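Local coordinates for protein RNA silencing suppressor p19 (PDB 4J39) that probably suppresses RNA silencing by binding small interfering RNAs as a homodimer, acting as a molecular caliper that selects them by duplex length, at residues 59-64 with 121-126; 71-76 with 106-111. One frame throughout, in Å; residues are numbered along the deposited sequence.

Contact 1 (59-64 with 121-126)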
loop_
_atom_site.group_PDB
_atom_site.type_symbol
_atom_site.label_atom_id
_atom_site.label_comp_id
_atom_site.label_asym_id
_atom_site.label_seq_id
_atom_site.Cartn_x
_atom_site.Cartn_y
_atom_site.Cartn_z
ATOM N N ALA A 59 -14.152 -13.469 -13.837
ATOM C CA ALA A 59 -13.796 -14.839 -13.495
ATOM C C ALA A 59 -12.364 -14.958 -12.909
ATOM O O ALA A 59 -12.162 -15.490 -11.806
ATOM C CB ALA A 59 -13.922 -15.709 -14.681
ATOM N N SER A 60 -11.481 -14.320 -13.616
ATOM C CA SER A 60 -10.043 -14.317 -13.190
ATOM C C SER A 60 -9.805 -13.571 -11.901
ATOM O O SER A 60 -9.074 -14.057 -10.965
ATOM C CB SER A 60 -9.213 -13.793 -14.307
ATOM O OG SER A 60 -7.789 -13.839 -13.953
ATOM N N LEU A 61 -10.427 -12.381 -11.725
ATOM C CA LEU A 61 -10.407 -11.618 -10.441
ATOM C C LEU A 61 -10.844 -12.472 -9.251
ATOM O O LEU A 61 -10.204 -12.536 -8.169
ATOM C CB LEU A 61 -11.285 -10.321 -10.531
ATOM C CG LEU A 61 -11.152 -9.372 -9.370
ATOM C CD1 LEU A 61 -9.673 -8.914 -9.072
ATOM C CD2 LEU A 61 -12.125 -8.168 -9.448
ATOM N N HIS A 62 -11.993 -13.140 -9.426
ATOM C CA HIS A 62 -12.526 -14.013 -8.371
ATOM C C HIS A 62 -11.466 -15.097 -7.989
ATOM O O HIS A 62 -11.179 -15.314 -6.785
ATOM C CB HIS A 62 -13.849 -14.689 -8.861
ATOM C CG HIS A 62 -14.521 -15.440 -7.787
ATOM N ND1 HIS A 62 -14.391 -16.797 -7.678
ATOM C CD2 HIS A 62 -15.208 -15.015 -6.700
ATOM C CE1 HIS A 62 -14.956 -17.188 -6.552
ATOM N NE2 HIS A 62 -15.485 -16.134 -5.956
ATOM N N ARG A 63 -10.917 -15.710 -9.013
ATOM C CA ARG A 63 -10.030 -16.831 -8.827
ATOM C C ARG A 63 -8.815 -16.328 -8.005
ATOM O O ARG A 63 -8.443 -16.910 -6.994
ATOM C CB ARG A 63 -9.571 -17.365 -10.139
ATOM C CG ARG A 63 -8.607 -18.604 -10.034
ATOM C CD ARG A 63 -8.061 -19.058 -11.341
ATOM N NE ARG A 63 -6.922 -18.207 -11.773
ATOM C CZ ARG A 63 -5.677 -18.437 -11.351
ATOM N NH1 ARG A 63 -5.372 -19.522 -10.619
ATOM N NH2 ARG A 63 -4.633 -17.651 -11.788
ATOM N N VAL A 64 -8.217 -15.235 -8.461
ATOM C CA VAL A 64 -6.928 -14.794 -7.795
ATOM C C VAL A 64 -7.130 -14.171 -6.381
ATOM O O VAL A 64 -6.225 -14.182 -5.522
ATOM C CB VAL A 64 -6.004 -13.931 -8.718
ATOM C CG1 VAL A 64 -5.708 -14.570 -10.057
ATOM C CG2 VAL A 64 -6.670 -12.477 -8.975
ATOM N N GLU A 121 -8.314 -3.287 -5.507
ATOM C CA GLU A 121 -8.324 -1.974 -6.204
ATOM C C GLU A 121 -7.248 -1.923 -7.244
ATOM O O GLU A 121 -7.453 -1.416 -8.356
ATOM C CB GLU A 121 -8.202 -0.852 -5.166
ATOM C CG GLU A 121 -9.373 -0.956 -4.061
ATOM C CD GLU A 121 -10.520 0.127 -4.007
ATOM O OE1 GLU A 121 -10.238 1.365 -3.918
ATOM O OE2 GLU A 121 -11.695 -0.330 -3.986
ATOM N N LEU A 122 -6.072 -2.516 -6.944
ATOM C CA LEU A 122 -5.019 -2.542 -7.950
ATOM C C LEU A 122 -5.337 -3.350 -9.191
ATOM O O LEU A 122 -5.090 -2.957 -10.348
ATOM C CB LEU A 122 -3.689 -3.083 -7.289
ATOM C CG LEU A 122 -2.497 -3.030 -8.178
ATOM C CD1 LEU A 122 -2.186 -1.617 -8.858
ATOM C CD2 LEU A 122 -1.179 -3.550 -7.424
ATOM N N LEU A 123 -5.914 -4.528 -8.961
ATOM C CA LEU A 123 -6.245 -5.450 -10.025
ATOM C C LEU A 123 -7.442 -4.897 -10.878
ATOM O O LEU A 123 -7.522 -5.194 -12.054
ATOM C CB LEU A 123 -6.516 -6.843 -9.454
ATOM C CG LEU A 123 -5.313 -7.537 -8.780
ATOM C CD1 LEU A 123 -5.795 -9.002 -8.221
ATOM C CD2 LEU A 123 -4.142 -7.585 -9.762
ATOM N N GLN A 124 -8.186 -3.982 -10.312
ATOM C CA GLN A 124 -9.351 -3.406 -11.062
ATOM C C GLN A 124 -9.087 -2.016 -11.629
ATOM O O GLN A 124 -10.013 -1.427 -12.252
ATOM C CB GLN A 124 -10.540 -3.280 -10.184
ATOM C CG GLN A 124 -11.078 -4.573 -9.638
ATOM C CD GLN A 124 -12.345 -4.421 -8.835
ATOM O OE1 GLN A 124 -13.391 -4.977 -9.220
ATOM N NE2 GLN A 124 -12.286 -3.672 -7.750
ATOM N N LEU A 125 -7.890 -1.500 -11.436
ATOM C CA LEU A 125 -7.590 -0.127 -11.840
ATOM C C LEU A 125 -7.766 -0.026 -13.357
ATOM O O LEU A 125 -7.281 -0.876 -14.095
ATOM C CB LEU A 125 -6.144 0.207 -11.520
ATOM C CG LEU A 125 -5.627 1.560 -10.960
ATOM C CD1 LEU A 125 -4.155 1.729 -11.528
ATOM C CD2 LEU A 125 -6.609 2.812 -11.094
ATOM N N ALA A 126 -8.423 1.045 -13.810
ATOM C CA ALA A 126 -8.710 1.217 -15.244
ATOM C C ALA A 126 -7.428 1.273 -16.112
ATOM O O ALA A 126 -6.322 1.613 -15.620
ATOM C CB ALA A 126 -9.652 2.454 -15.482
#
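This is a helix–helix contact on one face of the p19 β-sheet, where L61 and V64 of helix 58-65 pack against L123 and Q124 near the C-terminal end of helix 108-124. The two backbones come nearest at L61 and L123, CA to CA 7.5 Å. L61 swings its branch out with CG trans to the backbone N (chi1 -171°), and its two methyls then go to different partners. L61 CD1 lies over the root of the L123 side chain, 3.8 Å from L123 CB. L61 CD2 instead meets the side chain of Q124, which lies across the leucine at about a right angle. Here Q124 OE1 comes to 3.4 Å from L61 CD2, a van der Waals touch rather than a hydrogen bond, and the extended chain beyond CG (chi2 -176°) carries the amide out to that methyl. One turn further on, V64 CG2 meets the tip of L123, 3.7 Å from L123 CD1, a methyl that also lies 4.0 Å from L61 CD1. In the p19 fold helices 58-65 and 108-124 lie on a four-stranded antiparallel sheet, and here V64 and L123 both rest on F37 of strand 36-43, while L123 also reaches F94. L61 and V64 also touch Y54, whose OH is hydrogen-bonded to L123 O, and a second tie between the helices runs from K119 NZ to V64 O. On another side of helix 108-124, L122 packs on M114 of the second subunit.

Contact 2 (71-76 with 106-111); sequences DSVNYA and RTLQHL
S72 OG accepts a hydrogen bond from T69 N and is hydrogen-bonded to P7 O, which fixes the start of helix 70-78 just before V73 and N74, the two residues that meet L108. The meeting is made by the forked end of the leucine. L108 CD1 lies 3.9 Å from V73 CG1, and L108 CD2 is only slightly farther from the same valine methyl, at 4.1 Å, so V73 CG1 faces both prongs. L108 CD2 also touches the amide of N74, with N74 OD1 at 3.9 Å; no hydrogen bond crosses between the segments. With N74 CG trans to its backbone N (chi1 -166°), the amide turns in toward the leucine from an exposed position. L108 opens the long C-terminal helix of the p19 core. T107 before it sits at the N-cap position, but its side chain makes no capping bond: T107 OG1 turns back to G104 O, while T107 O takes the first-turn bond from L111 N at 2.9 Å. Beneath the two helices is the sheet, where V73 rests on W41 and F43 of strand 36-43 and L108 shares W41 with it, while L111 packs on V97 of the second subunit.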
loop_
_atom_site.group_PDB
_atom_site.type_symbol
_atom_site.label_atom_id
_atom_site.label_comp_id
_atom_site.label_asym_id
_atom_site.label_seq_id
_atom_site.Cartn_x
_atom_site.Cartn_y
_atom_site.Cartn_z
ATOM N N ASP A 71 -7.783 -16.080 7.362
ATOM C CA ASP A 71 -7.500 -17.353 8.064
ATOM C C ASP A 71 -6.215 -18.041 7.596
ATOM O O ASP A 71 -5.389 -18.511 8.434
ATOM C CB ASP A 71 -8.645 -18.318 7.967
ATOM C CG ASP A 71 -9.893 -17.891 8.815
ATOM O OD1 ASP A 71 -10.904 -18.604 8.616
ATOM O OD2 ASP A 71 -9.829 -16.963 9.642
ATOM N N SER A 72 -6.018 -18.190 6.281
ATOM C CA SER A 72 -4.777 -18.849 5.724
ATOM C C SER A 72 -3.587 -18.011 6.130
ATOM O O SER A 72 -2.508 -18.558 6.515
ATOM C CB SER A 72 -4.817 -19.117 4.241
ATOM O OG SER A 72 -4.648 -17.911 3.475
ATOM N N VAL A 73 -3.679 -16.664 6.138
ATOM C CA VAL A 73 -2.562 -15.857 6.533
ATOM C C VAL A 73 -2.270 -16.021 8.061
ATOM O O VAL A 73 -1.073 -16.145 8.503
ATOM C CB VAL A 73 -2.692 -14.336 6.154
ATOM C CG1 VAL A 73 -1.761 -13.457 6.980
ATOM C CG2 VAL A 73 -2.648 -14.252 4.623
ATOM N N ASN A 74 -3.321 -16.060 8.870
ATOM C CA ASN A 74 -3.087 -16.208 10.298
ATOM C C ASN A 74 -2.495 -17.609 10.639
ATOM O O ASN A 74 -1.674 -17.730 11.548
ATOM C CB ASN A 74 -4.374 -16.093 11.033
ATOM C CG ASN A 74 -4.145 -15.908 12.474
ATOM O OD1 ASN A 74 -3.578 -14.887 12.908
ATOM N ND2 ASN A 74 -4.478 -16.946 13.249
ATOM N N TYR A 75 -2.942 -18.636 9.958
ATOM C CA TYR A 75 -2.422 -19.973 10.233
ATOM C C TYR A 75 -0.918 -19.961 9.907
ATOM O O TYR A 75 -0.013 -20.371 10.734
ATOM C CB TYR A 75 -3.170 -20.996 9.440
ATOM C CG TYR A 75 -2.574 -22.324 9.782
ATOM C CD1 TYR A 75 -2.590 -22.756 11.151
ATOM C CD2 TYR A 75 -1.907 -23.097 8.821
ATOM C CE1 TYR A 75 -1.988 -23.964 11.519
ATOM C CE2 TYR A 75 -1.333 -24.343 9.182
ATOM C CZ TYR A 75 -1.331 -24.746 10.542
ATOM O OH TYR A 75 -0.733 -25.986 10.885
ATOM N N ALA A 76 -0.577 -19.486 8.727
ATOM C CA ALA A 76 0.829 -19.416 8.358
ATOM C C ALA A 76 1.671 -18.555 9.267
ATOM O O ALA A 76 2.843 -18.919 9.664
ATOM C CB ALA A 76 0.939 -18.855 6.827
ATOM N N ARG A 106 0.756 -7.856 16.017
ATOM C CA ARG A 106 -0.409 -7.577 16.849
ATOM C C ARG A 106 -1.522 -6.978 15.973
ATOM O O ARG A 106 -2.676 -7.008 16.363
ATOM C CB ARG A 106 -0.033 -6.559 17.952
ATOM C CG ARG A 106 -0.356 -6.953 19.362
ATOM C CD ARG A 106 0.887 -7.350 20.192
ATOM N NE ARG A 106 1.736 -6.207 20.523
ATOM C CZ ARG A 106 2.829 -6.231 21.296
ATOM N NH1 ARG A 106 3.252 -7.359 21.887
ATOM N NH2 ARG A 106 3.501 -5.084 21.461
ATOM N N THR A 107 -1.169 -6.436 14.823
ATOM C CA THR A 107 -2.154 -5.783 13.947
ATOM C C THR A 107 -2.571 -6.642 12.736
ATOM O O THR A 107 -3.159 -6.162 11.773
ATOM C CB THR A 107 -1.680 -4.363 13.439
ATOM O OG1 THR A 107 -0.721 -4.553 12.331
ATOM C CG2 THR A 107 -1.149 -3.577 14.620
ATOM N N LEU A 108 -2.241 -7.922 12.729
ATOM C CA LEU A 108 -2.322 -8.681 11.532
ATOM C C LEU A 108 -3.725 -8.718 10.917
ATOM O O LEU A 108 -3.857 -8.712 9.677
ATOM C CB LEU A 108 -1.846 -10.133 11.726
ATOM C CG LEU A 108 -1.695 -11.038 10.515
ATOM C CD1 LEU A 108 -0.801 -10.528 9.376
ATOM C CD2 LEU A 108 -1.277 -12.506 10.931
ATOM N N GLN A 109 -4.764 -8.768 11.762
ATOM C CA GLN A 109 -6.124 -8.797 11.225
ATOM C C GLN A 109 -6.411 -7.523 10.329
ATOM O O GLN A 109 -6.956 -7.628 9.211
ATOM C CB GLN A 109 -7.142 -8.974 12.348
ATOM C CG GLN A 109 -8.514 -9.196 11.783
ATOM C CD GLN A 109 -9.569 -9.692 12.823
ATOM O OE1 GLN A 109 -9.232 -10.001 13.960
ATOM N NE2 GLN A 109 -10.844 -9.766 12.401
ATOM N N HIS A 110 -6.009 -6.383 10.844
ATOM C CA HIS A 110 -6.158 -5.109 10.106
ATOM C C HIS A 110 -5.200 -5.087 8.900
ATOM O O HIS A 110 -5.571 -4.558 7.837
ATOM C CB HIS A 110 -5.862 -3.912 11.016
ATOM C CG HIS A 110 -6.877 -3.635 12.079
ATOM N ND1 HIS A 110 -8.229 -3.916 11.949
ATOM C CD2 HIS A 110 -6.742 -2.981 13.256
ATOM C CE1 HIS A 110 -8.867 -3.511 13.042
ATOM N NE2 HIS A 110 -7.985 -2.927 13.843
ATOM N N LEU A 111 -3.966 -5.637 9.007
ATOM C CA LEU A 111 -3.151 -5.732 7.819
ATOM C C LEU A 111 -3.857 -6.582 6.717
ATOM O O LEU A 111 -3.839 -6.194 5.557
ATOM C CB LEU A 111 -1.749 -6.276 8.086
ATOM C CG LEU A 111 -0.948 -5.593 9.132
ATOM C CD1 LEU A 111 0.333 -6.482 9.453
ATOM C CD2 LEU A 111 -0.588 -4.188 8.698
#

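How the contacts relate
Both contacts use helix 108-124, contact 2 at its start and contact 1 at its end, with centres 22 Å apart and nearest atoms about 10 Å apart. Their other halves, helices 58-65 and 70-78, follow one another in the chain. Along the sequence the order is therefore 59-64, 71-76, 106-111 and 121-126, with strands 87-94 and 97-104 lying between the two inner segments. The long helix is thus flanked by a short helix at each end, and strand 36-43 supports both junctions. Residues of segments 106-111 and 121-126 pack on the second subunit, so helix 108-124 also belongs to the interface of the homodimer that binds the RNA duplex.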